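Local structure of switch-activating protein 1 (5JDK) at residues E35-L40 against I86-V91; L40-V45 against E109-Q114; K62-G67 against S79-Q84; R90-R95 against Q114-W119. The protein binds specific DNA sequences required for mating-type switching and the replication fork barrier in the ribosomal DNA, here represented by its N-terminal DNA-binding domain. All blocks are in the same frame, centred on the assembly; numbering follows the deposited sequence.

Interaction 1: E35-L40 against I86-V91; sequences EEKIKL and ISIMRV
Ile88 reaches from helix 78-98 toward helix 34-46 and sets its CD1 methyl against the inner end of Lys37 and beside Leu40. The dense part of the contact lies around this one methyl. CD1 stands 3.9 Å from CG of Lys37 and equally near its CB, and at roughly a right angle to this approach it comes within 4.2 Å of CD2 of Leu40. An isoleucine suits the place because its longer branch carries a methyl far enough to bridge a backbone spacing of 7.5 Å between the CA atoms of Lys37 and Ile88. With CG1 anti to the carbonyl carbon (chi1 -72°) and the branch then extended, CD1 is delivered to the seam between Lys37 and Leu40.

The looser side begins at the outer end of Lys37, whose extended chain slides past Ile88 in the opposite direction. CD still passes 4.2 Å from Ile88 CG1, while NZ runs on beyond the isoleucine at the partly exposed edge of the contact. Lysine fits such a margin, apolar near the backbone and charged at the end. An alanine in place of Ile88 would probably leave the Lys37 methylenes and the Leu40 methyl without their common partner, opening a gap between the helices. No hydrogen bond joins the two segments; they meet through van der Waals packing of apolar carbons.

Ile88 and Leu40, both buried, continue into the helical core of this domain: Ile88 also rests on Cys116 of helix 107-131, whereas Leu40 extends the apolar layer to Ile63 of helix 56-71 and to Ile85, one turn back on helix 78-98.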
# COMPACT_ATOMS: atom_id res chain seq x y z
N GLU A 35 4.37 -12.29 -4.65
CA GLU A 35 2.98 -12.55 -4.99
C GLU A 35 2.06 -12.07 -3.88
O GLU A 35 1.01 -11.48 -4.15
CB GLU A 35 2.77 -14.04 -5.28
CG GLU A 35 1.36 -14.37 -5.75
CD GLU A 35 1.03 -15.86 -5.65
OE1 GLU A 35 1.86 -16.61 -5.09
OE2 GLU A 35 -0.05 -16.26 -6.12
N GLU A 36 2.43 -12.30 -2.62
CA GLU A 36 1.60 -11.85 -1.51
C GLU A 36 1.59 -10.33 -1.40
O GLU A 36 0.55 -9.73 -1.08
CB GLU A 36 2.11 -12.45 -0.20
CG GLU A 36 1.79 -13.92 -0.01
CD GLU A 36 2.41 -14.49 1.25
OE1 GLU A 36 3.62 -14.26 1.47
OE2 GLU A 36 1.69 -15.14 2.03
N LYS A 37 2.73 -9.68 -1.66
CA LYS A 37 2.77 -8.22 -1.63
C LYS A 37 1.84 -7.63 -2.67
O LYS A 37 1.13 -6.65 -2.41
CB LYS A 37 4.18 -7.72 -1.92
CG LYS A 37 5.18 -7.99 -0.82
CD LYS A 37 6.57 -7.57 -1.26
CE LYS A 37 7.60 -7.79 -0.18
NZ LYS A 37 8.94 -7.45 -0.68
N ILE A 38 1.83 -8.22 -3.87
CA ILE A 38 0.93 -7.77 -4.92
C ILE A 38 -0.53 -8.01 -4.53
O ILE A 38 -1.37 -7.14 -4.71
CB ILE A 38 1.31 -8.42 -6.26
CG1 ILE A 38 2.63 -7.83 -6.75
CG2 ILE A 38 0.21 -8.23 -7.31
CD1 ILE A 38 3.27 -8.58 -7.91
N LYS A 39 -0.86 -9.19 -4.00
CA LYS A 39 -2.23 -9.41 -3.55
C LYS A 39 -2.65 -8.38 -2.50
O LYS A 39 -3.77 -7.84 -2.55
CB LYS A 39 -2.38 -10.83 -3.00
CG LYS A 39 -2.28 -11.90 -4.07
CD LYS A 39 -2.37 -13.29 -3.46
CE LYS A 39 -2.37 -14.37 -4.54
NZ LYS A 39 -2.35 -15.73 -3.96
N LEU A 40 -1.76 -8.11 -1.54
CA LEU A 40 -2.06 -7.15 -0.49
C LEU A 40 -2.28 -5.76 -1.06
O LEU A 40 -3.27 -5.09 -0.73
CB LEU A 40 -0.92 -7.16 0.53
CG LEU A 40 -1.02 -6.15 1.67
CD1 LEU A 40 -2.29 -6.33 2.46
CD2 LEU A 40 0.18 -6.30 2.59
N ILE A 86 3.75 -0.40 5.16
CA ILE A 86 4.81 0.58 5.39
C ILE A 86 6.10 0.13 4.73
O ILE A 86 6.78 0.92 4.06
CB ILE A 86 4.99 0.84 6.89
CG1 ILE A 86 3.80 1.65 7.39
CG2 ILE A 86 6.30 1.57 7.18
CD1 ILE A 86 3.72 1.78 8.91
N SER A 87 6.46 -1.13 4.94
CA SER A 87 7.70 -1.65 4.36
C SER A 87 7.64 -1.70 2.84
O SER A 87 8.61 -1.32 2.17
CB SER A 87 7.99 -3.04 4.93
OG SER A 87 9.22 -3.51 4.40
N ILE A 88 6.52 -2.15 2.27
CA ILE A 88 6.37 -2.14 0.82
C ILE A 88 6.60 -0.73 0.28
O ILE A 88 7.26 -0.53 -0.75
CB ILE A 88 4.99 -2.70 0.43
CG1 ILE A 88 4.96 -4.22 0.64
CG2 ILE A 88 4.62 -2.34 -1.02
CD1 ILE A 88 3.58 -4.81 0.66
N MET A 89 6.00 0.27 0.92
CA MET A 89 6.13 1.64 0.43
C MET A 89 7.53 2.20 0.63
O MET A 89 8.00 2.99 -0.20
CB MET A 89 5.07 2.53 1.09
CG MET A 89 3.64 2.14 0.74
SD MET A 89 3.26 2.15 -1.03
CE MET A 89 3.32 3.91 -1.38
N ARG A 90 8.22 1.82 1.71
CA ARG A 90 9.59 2.25 1.89
C ARG A 90 10.49 1.66 0.81
O ARG A 90 11.32 2.36 0.22
CB ARG A 90 10.08 1.85 3.28
CG ARG A 90 11.47 2.37 3.54
CD ARG A 90 11.87 2.21 4.98
NE ARG A 90 13.26 2.60 5.20
CZ ARG A 90 13.66 3.84 5.48
NH1 ARG A 90 12.78 4.83 5.58
NH2 ARG A 90 14.95 4.09 5.65
N VAL A 91 10.30 0.37 0.53
CA VAL A 91 11.06 -0.26 -0.55
C VAL A 91 10.72 0.39 -1.88
O VAL A 91 11.60 0.61 -2.71
CB VAL A 91 10.82 -1.78 -0.56
CG1 VAL A 91 11.39 -2.41 -1.82
CG2 VAL A 91 11.45 -2.40 0.69

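Interaction 2: L40-V45 against E109-Q114; sequences LMRLVV and EDELDQ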
# COMPACT_ATOMS: atom_id res chain seq x y z
N LEU A 40 -1.76 -8.11 -1.54
CA LEU A 40 -2.06 -7.15 -0.49
C LEU A 40 -2.28 -5.76 -1.06
O LEU A 40 -3.27 -5.09 -0.73
CB LEU A 40 -0.92 -7.16 0.53
CG LEU A 40 -1.02 -6.15 1.67
CD1 LEU A 40 -2.29 -6.33 2.46
CD2 LEU A 40 0.18 -6.30 2.59
N MET A 41 -1.36 -5.29 -1.92
CA MET A 41 -1.50 -3.95 -2.46
C MET A 41 -2.67 -3.83 -3.43
O MET A 41 -3.27 -2.76 -3.52
CB MET A 41 -0.19 -3.47 -3.08
CG MET A 41 0.90 -3.25 -2.06
SD MET A 41 0.51 -2.10 -0.74
CE MET A 41 0.35 -0.58 -1.66
N ARG A 42 -3.02 -4.90 -4.14
CA ARG A 42 -4.25 -4.87 -4.92
C ARG A 42 -5.44 -4.57 -4.03
O ARG A 42 -6.31 -3.78 -4.40
CB ARG A 42 -4.47 -6.21 -5.64
CG ARG A 42 -3.59 -6.44 -6.85
CD ARG A 42 -3.82 -7.82 -7.42
NE ARG A 42 -2.94 -8.12 -8.54
CZ ARG A 42 -2.72 -9.35 -8.99
NH1 ARG A 42 -3.31 -10.39 -8.42
NH2 ARG A 42 -1.90 -9.54 -10.01
N LEU A 43 -5.51 -5.22 -2.86
CA LEU A 43 -6.62 -4.95 -1.94
C LEU A 43 -6.58 -3.53 -1.39
O LEU A 43 -7.62 -2.86 -1.31
CB LEU A 43 -6.57 -5.93 -0.77
CG LEU A 43 -6.92 -7.37 -1.07
CD1 LEU A 43 -6.63 -8.22 0.15
CD2 LEU A 43 -8.37 -7.50 -1.49
N VAL A 44 -5.40 -3.07 -0.99
CA VAL A 44 -5.27 -1.71 -0.48
C VAL A 44 -5.78 -0.71 -1.51
O VAL A 44 -6.58 0.19 -1.21
CB VAL A 44 -3.79 -1.45 -0.11
CG1 VAL A 44 -3.53 0.02 0.14
CG2 VAL A 44 -3.40 -2.27 1.11
N VAL A 45 -5.31 -0.83 -2.75
CA VAL A 45 -5.70 0.11 -3.80
C VAL A 45 -7.19 -0.01 -4.12
O VAL A 45 -7.86 1.00 -4.31
CB VAL A 45 -4.81 -0.08 -5.03
CG1 VAL A 45 -5.33 0.67 -6.22
CG2 VAL A 45 -3.40 0.40 -4.71
N GLU A 109 7.20 -6.62 -11.09
CA GLU A 109 7.71 -5.42 -10.44
C GLU A 109 6.98 -4.19 -10.96
O GLU A 109 6.68 -3.27 -10.19
CB GLU A 109 9.22 -5.32 -10.56
CG GLU A 109 9.75 -4.72 -11.82
CD GLU A 109 11.25 -4.91 -11.91
OE1 GLU A 109 11.67 -5.89 -12.55
OE2 GLU A 109 12.01 -4.12 -11.32
N ASP A 110 6.63 -4.18 -12.25
CA ASP A 110 5.85 -3.07 -12.77
C ASP A 110 4.48 -2.97 -12.09
O ASP A 110 4.02 -1.86 -11.77
CB ASP A 110 5.68 -3.19 -14.28
CG ASP A 110 6.96 -2.89 -15.07
OD1 ASP A 110 8.00 -2.49 -14.49
OD2 ASP A 110 6.89 -3.04 -16.32
N GLU A 111 3.81 -4.11 -11.87
CA GLU A 111 2.50 -4.06 -11.22
C GLU A 111 2.62 -3.56 -9.79
O GLU A 111 1.85 -2.70 -9.35
CB GLU A 111 1.79 -5.42 -11.23
CG GLU A 111 0.41 -5.25 -10.57
CD GLU A 111 -0.46 -6.47 -10.56
OE1 GLU A 111 0.01 -7.58 -10.88
OE2 GLU A 111 -1.65 -6.30 -10.20
N LEU A 112 3.58 -4.10 -9.03
CA LEU A 112 3.70 -3.64 -7.65
C LEU A 112 4.04 -2.15 -7.61
O LEU A 112 3.48 -1.40 -6.80
CB LEU A 112 4.71 -4.48 -6.87
CG LEU A 112 4.76 -4.18 -5.36
CD1 LEU A 112 3.42 -4.25 -4.70
CD2 LEU A 112 5.72 -5.14 -4.68
N ASP A 113 4.94 -1.70 -8.48
CA ASP A 113 5.28 -0.29 -8.50
C ASP A 113 4.05 0.56 -8.83
O ASP A 113 3.87 1.64 -8.26
CB ASP A 113 6.38 -0.03 -9.53
CG ASP A 113 7.77 -0.46 -9.07
OD1 ASP A 113 7.97 -0.80 -7.88
OD2 ASP A 113 8.68 -0.43 -9.93
N GLN A 114 3.22 0.11 -9.78
CA GLN A 114 2.03 0.88 -10.15
C GLN A 114 1.05 0.96 -8.99
O GLN A 114 0.46 2.03 -8.73
CB GLN A 114 1.36 0.27 -11.38
CG GLN A 114 0.19 1.07 -11.91
CD GLN A 114 -1.08 0.91 -11.09
OE1 GLN A 114 -1.73 1.90 -10.73
NE2 GLN A 114 -1.45 -0.33 -10.80
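A side-on arginine-carboxylate pair, set beside an apolar contact, joins helix 34-46 to helix 107-131. Arg42 NE donates to Glu111 OE2 over 2.8 Å, with an N-H...O angle of 164°, and Arg42 NH2 donates to Glu111 OE1 over 2.9 Å. Both oxygens are met on their syn sides, yet the guanidinium and carboxylate planes are turned 35° apart: OE2 lies close to the guanidinium plane, whereas NE stands out of the carboxylate plane. Arg42, extended from CG to NE, and Glu111, extended beyond CG, carry their charged groups out to meet, the two chains crossing at about a right angle.

Farther in, at the buried Met41, CG and CB do the touching, with CG 3.8 Å from CD1 of Leu112. CG is placed there anti to the carbonyl carbon; the later bends carry the sulfur and CE away from Leu112, and Met41 also touches Trp119.

An alanine at Glu111 would probably leave the Arg42 guanidinium without its carboxylate mate and free to swing. Two bonds to two separate oxygens fix the guanidinium in rotation as well as in position, and the opposite charges are likely to favour the ionised form of each partner.

Interaction 3: K62-G67 against S79-Q84; sequences KIARIG and SACRNQ
Cys81 of helix 78-98 faces helix 56-71 and meets Ala64 and Ile63 in a buried contact without hydrogen bonds. Its CB is the first atom to touch, lying 3.7 Å from CB of Ala64; both CB atoms point toward the other helix. From there the chain turns with SG anti to the backbone N (chi1 174°), which lays the sulfur alongside the facing helix. SG consequently meets backbone as well as side chain: Ala64 N is 3.7 Å away and Ala64 CA 3.8 Å. SG also touches the CB of Ala64 and the CG2 methyl of Ile63, each at 3.9 Å, while the longer CG1 branch of that isoleucine leads away from the contact.

Small residues are what permit this approach. The CA atoms of Ala64 and Cys81 are 5.7 Å apart, a spacing that goes with two small side chains. Ile63 supplies bulk at one border, and it carries the packing onward to Leu40 and Val44 of helix 34-46. Cys81 itself also touches His76 in the loop before its helix.

The pairing of two consecutive helices across a short connection is consistent with the helix-turn-helix clan to which the family is assigned. Chemically the contact depends on dispersion and close fit: no hydrogen bond or charge crosses it, and the sulfur acts as a polarisable, methyl-sized filler against the facing helix.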
# COMPACT_ATOMS: atom_id res chain seq x y z
N LYS A 62 -9.57 -3.86 8.30
CA LYS A 62 -10.32 -4.44 7.20
C LYS A 62 -9.40 -5.08 6.17
O LYS A 62 -9.67 -6.19 5.69
CB LYS A 62 -11.21 -3.38 6.55
CG LYS A 62 -11.89 -3.88 5.29
CD LYS A 62 -12.94 -2.95 4.75
CE LYS A 62 -13.65 -3.57 3.56
NZ LYS A 62 -14.69 -2.71 2.98
N ILE A 63 -8.31 -4.40 5.81
CA ILE A 63 -7.38 -4.96 4.85
C ILE A 63 -6.80 -6.27 5.37
O ILE A 63 -6.69 -7.25 4.64
CB ILE A 63 -6.27 -3.94 4.50
CG1 ILE A 63 -6.84 -2.68 3.83
CG2 ILE A 63 -5.17 -4.59 3.66
CD1 ILE A 63 -7.52 -2.91 2.52
N ALA A 64 -6.40 -6.30 6.65
CA ALA A 64 -5.85 -7.53 7.19
C ALA A 64 -6.88 -8.66 7.10
O ALA A 64 -6.54 -9.80 6.76
CB ALA A 64 -5.46 -7.31 8.65
N ARG A 65 -8.13 -8.34 7.41
CA ARG A 65 -9.18 -9.35 7.39
C ARG A 65 -9.45 -9.87 5.98
O ARG A 65 -9.51 -11.09 5.77
CB ARG A 65 -10.45 -8.79 8.02
CG ARG A 65 -11.59 -9.76 7.95
CD ARG A 65 -12.75 -9.34 8.81
NE ARG A 65 -12.45 -9.39 10.23
CZ ARG A 65 -12.51 -10.49 10.98
NH1 ARG A 65 -12.86 -11.66 10.47
NH2 ARG A 65 -12.21 -10.40 12.27
N ILE A 66 -9.63 -8.98 5.01
CA ILE A 66 -9.91 -9.44 3.65
C ILE A 66 -8.69 -10.15 3.07
O ILE A 66 -8.83 -11.14 2.34
CB ILE A 66 -10.39 -8.28 2.76
CG1 ILE A 66 -11.68 -7.68 3.34
CG2 ILE A 66 -10.60 -8.76 1.31
CD1 ILE A 66 -12.21 -6.48 2.62
N GLY A 67 -7.49 -9.69 3.39
CA GLY A 67 -6.30 -10.36 2.92
C GLY A 67 -6.22 -11.79 3.42
O GLY A 67 -5.88 -12.71 2.67
N SER A 79 -1.48 -3.88 13.42
CA SER A 79 -0.15 -3.29 13.32
C SER A 79 0.74 -4.07 12.38
O SER A 79 1.51 -3.48 11.61
CB SER A 79 0.48 -3.21 14.71
OG SER A 79 1.78 -2.67 14.60
N ALA A 80 0.67 -5.40 12.42
CA ALA A 80 1.51 -6.19 11.53
C ALA A 80 1.13 -5.97 10.07
O ALA A 80 2.00 -5.88 9.20
CB ALA A 80 1.43 -7.67 11.89
N CYS A 81 -0.17 -5.88 9.78
CA CYS A 81 -0.60 -5.62 8.41
C CYS A 81 -0.11 -4.25 7.95
O CYS A 81 0.49 -4.11 6.87
CB CYS A 81 -2.12 -5.70 8.34
SG CYS A 81 -2.82 -5.24 6.75
N ARG A 82 -0.36 -3.23 8.76
CA ARG A 82 0.08 -1.90 8.40
C ARG A 82 1.59 -1.85 8.22
O ARG A 82 2.09 -1.20 7.30
CB ARG A 82 -0.38 -0.92 9.47
CG ARG A 82 -0.22 0.52 9.07
CD ARG A 82 -0.71 1.36 10.19
NE ARG A 82 -0.70 2.78 9.90
CZ ARG A 82 -1.18 3.66 10.76
NH1 ARG A 82 -1.66 3.24 11.92
NH2 ARG A 82 -1.19 4.96 10.48
N ASN A 83 2.34 -2.58 9.05
CA ASN A 83 3.80 -2.58 8.93
C ASN A 83 4.24 -3.20 7.60
O ASN A 83 5.23 -2.77 7.01
CB ASN A 83 4.43 -3.32 10.10
CG ASN A 83 5.94 -3.33 10.03
OD1 ASN A 83 6.57 -4.38 10.00
ND2 ASN A 83 6.52 -2.14 9.98
N GLN A 84 3.53 -4.24 7.13
CA GLN A 84 3.85 -4.79 5.82
C GLN A 84 3.69 -3.74 4.73
O GLN A 84 4.51 -3.65 3.81
CB GLN A 84 2.94 -5.98 5.48
CG GLN A 84 2.98 -7.15 6.42
CD GLN A 84 4.22 -7.98 6.29
OE1 GLN A 84 5.25 -7.50 5.82
NE2 GLN A 84 4.15 -9.24 6.71

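Interaction 4: R90-R95 against Q114-W119; sequences RVYEQR and QLCDEW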
# COMPACT_ATOMS: atom_id res chain seq x y z
N ARG A 90 8.22 1.82 1.71
CA ARG A 90 9.59 2.25 1.89
C ARG A 90 10.49 1.66 0.81
O ARG A 90 11.32 2.36 0.22
CB ARG A 90 10.08 1.85 3.28
CG ARG A 90 11.47 2.37 3.54
CD ARG A 90 11.87 2.21 4.98
NE ARG A 90 13.26 2.60 5.20
CZ ARG A 90 13.66 3.84 5.48
NH1 ARG A 90 12.78 4.83 5.58
NH2 ARG A 90 14.95 4.09 5.65
N VAL A 91 10.30 0.37 0.53
CA VAL A 91 11.06 -0.26 -0.55
C VAL A 91 10.72 0.39 -1.88
O VAL A 91 11.60 0.61 -2.71
CB VAL A 91 10.82 -1.78 -0.56
CG1 VAL A 91 11.39 -2.41 -1.82
CG2 VAL A 91 11.45 -2.40 0.69
N TYR A 92 9.45 0.76 -2.08
CA TYR A 92 9.08 1.47 -3.30
C TYR A 92 9.85 2.77 -3.45
O TYR A 92 10.37 3.08 -4.54
CB TYR A 92 7.57 1.73 -3.31
CG TYR A 92 7.11 2.54 -4.50
CD1 TYR A 92 6.44 3.74 -4.34
CD2 TYR A 92 7.32 2.08 -5.79
CE1 TYR A 92 6.00 4.47 -5.44
CE2 TYR A 92 6.91 2.81 -6.90
CZ TYR A 92 6.24 4.00 -6.71
OH TYR A 92 5.81 4.73 -7.80
N GLU A 93 9.95 3.56 -2.38
CA GLU A 93 10.72 4.80 -2.48
C GLU A 93 12.18 4.53 -2.79
O GLU A 93 12.82 5.28 -3.53
CB GLU A 93 10.54 5.65 -1.22
CG GLU A 93 9.12 6.20 -1.06
CD GLU A 93 8.74 7.24 -2.10
OE1 GLU A 93 9.66 7.91 -2.64
OE2 GLU A 93 7.54 7.42 -2.36
N GLN A 94 12.73 3.45 -2.24
CA GLN A 94 14.10 3.07 -2.59
C GLN A 94 14.22 2.69 -4.06
O GLN A 94 15.19 3.07 -4.74
CB GLN A 94 14.57 1.95 -1.66
CG GLN A 94 14.67 2.46 -0.22
CD GLN A 94 14.91 1.38 0.80
OE1 GLN A 94 14.99 0.19 0.48
NE2 GLN A 94 15.04 1.80 2.06
N ARG A 95 13.25 1.94 -4.57
CA ARG A 95 13.24 1.59 -5.98
C ARG A 95 13.17 2.84 -6.84
O ARG A 95 13.88 2.94 -7.85
CB ARG A 95 12.08 0.64 -6.29
CG ARG A 95 12.28 -0.74 -5.69
CD ARG A 95 11.09 -1.67 -5.88
NE ARG A 95 10.65 -1.71 -7.27
CZ ARG A 95 11.32 -2.32 -8.25
NH1 ARG A 95 12.41 -3.02 -7.99
NH2 ARG A 95 10.87 -2.21 -9.49
N GLN A 114 3.22 0.11 -9.78
CA GLN A 114 2.03 0.88 -10.15
C GLN A 114 1.05 0.96 -8.99
O GLN A 114 0.46 2.03 -8.73
CB GLN A 114 1.36 0.27 -11.38
CG GLN A 114 0.19 1.07 -11.91
CD GLN A 114 -1.08 0.91 -11.09
OE1 GLN A 114 -1.73 1.90 -10.73
NE2 GLN A 114 -1.45 -0.33 -10.80
N LEU A 115 0.85 -0.15 -8.29
CA LEU A 115 -0.01 -0.14 -7.12
C LEU A 115 0.53 0.81 -6.05
O LEU A 115 -0.24 1.56 -5.44
CB LEU A 115 -0.14 -1.56 -6.57
CG LEU A 115 -0.92 -2.52 -7.46
CD1 LEU A 115 -0.67 -3.96 -7.04
CD2 LEU A 115 -2.41 -2.22 -7.42
N CYS A 116 1.84 0.78 -5.83
CA CYS A 116 2.44 1.68 -4.87
C CYS A 116 2.27 3.13 -5.28
O CYS A 116 2.00 4.00 -4.44
CB CYS A 116 3.92 1.33 -4.69
SG CYS A 116 4.20 -0.25 -3.87
N ASP A 117 2.44 3.44 -6.57
CA ASP A 117 2.23 4.81 -7.03
C ASP A 117 0.81 5.27 -6.72
O ASP A 117 0.59 6.40 -6.25
CB ASP A 117 2.49 4.87 -8.54
CG ASP A 117 2.16 6.22 -9.12
OD1 ASP A 117 2.92 7.17 -8.87
OD2 ASP A 117 1.13 6.33 -9.81
N GLU A 118 -0.17 4.39 -6.96
CA GLU A 118 -1.56 4.77 -6.73
C GLU A 118 -1.84 4.95 -5.24
O GLU A 118 -2.56 5.88 -4.83
CB GLU A 118 -2.47 3.71 -7.36
CG GLU A 118 -3.92 4.08 -7.36
CD GLU A 118 -4.79 3.23 -8.27
OE1 GLU A 118 -4.26 2.49 -9.09
OE2 GLU A 118 -6.02 3.36 -8.14
N TRP A 119 -1.26 4.11 -4.39
CA TRP A 119 -1.44 4.26 -2.95
C TRP A 119 -0.75 5.51 -2.43
O TRP A 119 -1.33 6.26 -1.63
CB TRP A 119 -0.94 3.01 -2.23
CG TRP A 119 -1.24 3.02 -0.76
CD1 TRP A 119 -0.35 2.84 0.26
CD2 TRP A 119 -2.52 3.22 -0.14
NE1 TRP A 119 -1.00 2.90 1.47
CE2 TRP A 119 -2.33 3.14 1.25
CE3 TRP A 119 -3.82 3.43 -0.63
CZ2 TRP A 119 -3.38 3.29 2.16
CZ3 TRP A 119 -4.85 3.58 0.28
CH2 TRP A 119 -4.63 3.50 1.65
O HOH W 1 5.36 7.31 -7.55
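Tyr92 of helix 78-98 lays one face of its ring against Cys116 of helix 107-131, a CH-pi contact. Cys116 CB stands 3.5 Å from the ring centroid and only 15° off the ring normal, displaced toward the rim so that CG of Tyr92 is its nearest ring atom at 3.4 Å. The tyrosine ring is brought there with CG anti to the backbone N (chi1 176°), and a short cysteine leaves room for a whole ring between the helices. Van der Waals contact continues to the end of the side chain, where Tyr92 OH passes 3.4 Å from CB of Asp117.

A sulfur-aromatic contact accompanies it: SG lies 4.7 Å from the same centroid, but obliquely, 33° off the normal. The sulfur is thus turned back toward the ring's root and packs also on Ile88.

The polar link is a water, 2.6 Å from Tyr92 OH and donating to Asp117 OD1 over 2.8 Å. Nearby, Arg95 forms salt bridges with Asp113 and Glu109.

Tyrosine suits this boundary because its ring can be buried while its hydroxyl reaches a water. That water links the phenol oxygen to the exposed carboxylate, and the negative charge of Asp117 is likely to orient it.

Interactions 1, 3 and 4 are largely buried, whereas interaction 2 runs from the core to a salt bridge at the surface margin. Helix 34-46 serves interactions 1 and 2, which share Leu40; helix 107-131 serves 2 and 4; helix 78-98 takes part in 1, 3 and 4. Interactions 1 and 2 each touch the other three: Ile88 meets Met41 between 1 and 2, and Val44 meets Trp119 between 2 and 4. Interactions 3 and 4 do not meet, their centres about 17 Å apart on opposite sides of the chain's centre. Chemistry follows place: apolar carbons, including lysine methylenes, in 1; small residues and a sulfur in 3; an aromatic face ending in a water bridge in 4; and charge pairing in 2.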